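PDB 3EB7: insecticidal Delta-Endotoxin Cry8Ea1 from Bacillus Thuringiensis, which is toxic to the underground larvae of Holotrichia parallela and, as in other three-domain Cry toxins, probably acts by forming pores in midgut membranes. Local coordinates for residues A[260-263]-A[264-267]. Residues are numbered along the deposited sequence; the frame is centred on the assembly and turned at random.
Sequences APSF and NTLE
F263 and N264 open the helix 263-270, and their side chains meet at its first turn. The F263 ring has CG anti to the backbone N (chi1 -170°), which swings it off the helix toward helix 198-220. Its edge lies near N264 N. The amide of N264 stands almost perpendicular to the ring, at 87°, with OD1 3.7 Å from F263 CD2. This OD1 also takes a weak hydrogen bond from K194 NZ. W201 and Y204 of helix 198-220 each pair edge-to-face with the F263 ring.

S262 is the N-cap. Its OG and T265 OG1 are hydrogen-bonded at 2.6 Å, and either hydroxyl could donate. The S262 OG sits between its own N and carbonyl carbon (chi1 64°), a torsion that brings it to the T265 hydroxyl. P261 packs just before the cap: its CB is a tight 3.5 Å from T265 CG2, and its CG lies 4.1 Å from L266 CD2.

Two backbone bonds begin the helix. L266 N reaches S262 O at 3.0 Å, and E267 N reaches F263 O at 2.9 Å. E267 OE1 accepts a hydrogen bond from W201 NE1, and OE2 forms a salt bridge with R208 NH1.

The helix start thus joins a hydroxyl bond at the N-cap to an apolar contact of the preceding proline. Polar and aromatic contacts to helix 198-220 together hold the buried F263 side of this short helix against the N-terminal domain.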
loop_
_atom_site.group_PDB
_atom_site.type_symbol
_atom_site.label_atom_id
_atom_site.label_comp_id
_atom_site.label_asym_id
_atom_site.label_seq_id
_atom_site.Cartn_x
_atom_site.Cartn_y
_atom_site.Cartn_z
ATOM N N ALA A 260 -21.493 -19.072 -10.239
ATOM C CA ALA A 260 -20.094 -19.130 -9.827
ATOM C C ALA A 260 -20.037 -19.627 -8.382
ATOM O O ALA A 260 -21.065 -19.682 -7.745
ATOM C CB ALA A 260 -19.488 -17.769 -9.935
ATOM N N PRO A 261 -18.835 -19.993 -7.875
ATOM C CA PRO A 261 -18.686 -20.457 -6.478
ATOM C C PRO A 261 -19.067 -19.397 -5.401
ATOM O O PRO A 261 -19.144 -18.208 -5.677
ATOM C CB PRO A 261 -17.182 -20.802 -6.370
ATOM C CG PRO A 261 -16.689 -20.866 -7.724
ATOM C CD PRO A 261 -17.552 -20.031 -8.597
ATOM N N SER A 262 -19.271 -19.850 -4.184
ATOM C CA SER A 262 -19.586 -18.993 -3.067
ATOM C C SER A 262 -18.478 -17.983 -2.824
ATOM O O SER A 262 -17.355 -18.152 -3.321
ATOM C CB SER A 262 -19.719 -19.836 -1.813
ATOM O OG SER A 262 -18.458 -20.414 -1.538
ATOM N N PHE A 263 -18.837 -16.944 -2.064
ATOM C CA PHE A 263 -17.925 -15.996 -1.446
ATOM C C PHE A 263 -16.648 -16.651 -0.866
ATOM O O PHE A 263 -15.511 -16.270 -1.250
ATOM C CB PHE A 263 -18.636 -15.234 -0.320
ATOM C CG PHE A 263 -17.835 -14.063 0.220
ATOM C CD1 PHE A 263 -18.117 -12.760 -0.204
ATOM C CD2 PHE A 263 -16.792 -14.257 1.126
ATOM C CE1 PHE A 263 -17.382 -11.684 0.272
ATOM C CE2 PHE A 263 -16.039 -13.185 1.607
ATOM C CZ PHE A 263 -16.341 -11.892 1.183
ATOM N N ASN A 264 -16.844 -17.591 0.075
ATOM C CA ASN A 264 -15.723 -18.253 0.757
ATOM C C ASN A 264 -14.848 -19.009 -0.215
ATOM O O ASN A 264 -13.612 -19.033 -0.049
ATOM C CB ASN A 264 -16.163 -19.191 1.871
ATOM C CG ASN A 264 -16.806 -18.461 3.048
ATOM O OD1 ASN A 264 -16.529 -17.288 3.314
ATOM N ND2 ASN A 264 -17.667 -19.175 3.775
ATOM N N THR A 265 -15.452 -19.644 -1.211
ATOM C CA THR A 265 -14.650 -20.345 -2.218
ATOM C C THR A 265 -13.763 -19.350 -3.002
ATOM O O THR A 265 -12.603 -19.632 -3.258
ATOM C CB THR A 265 -15.561 -21.097 -3.180
ATOM O OG1 THR A 265 -16.500 -21.895 -2.433
ATOM C CG2 THR A 265 -14.778 -21.958 -4.133
ATOM N N LEU A 266 -14.306 -18.191 -3.378
ATOM C CA LEU A 266 -13.519 -17.151 -4.071
ATOM C C LEU A 266 -12.400 -16.566 -3.198
ATOM O O LEU A 266 -11.281 -16.389 -3.676
ATOM C CB LEU A 266 -14.403 -16.015 -4.606
ATOM C CG LEU A 266 -15.423 -16.422 -5.678
ATOM C CD1 LEU A 266 -15.953 -15.178 -6.346
ATOM C CD2 LEU A 266 -14.770 -17.389 -6.766
ATOM N N GLU A 267 -12.714 -16.256 -1.948
ATOM C CA GLU A 267 -11.725 -15.678 -1.044
ATOM C C GLU A 267 -10.548 -16.645 -0.833
ATOM O O GLU A 267 -9.395 -16.243 -0.841
ATOM C CB GLU A 267 -12.360 -15.273 0.301
ATOM C CG GLU A 267 -11.414 -14.552 1.263
ATOM C CD GLU A 267 -10.996 -13.107 0.819
ATOM O OE1 GLU A 267 -11.565 -12.539 -0.141
ATOM O OE2 GLU A 267 -10.090 -12.518 1.459
#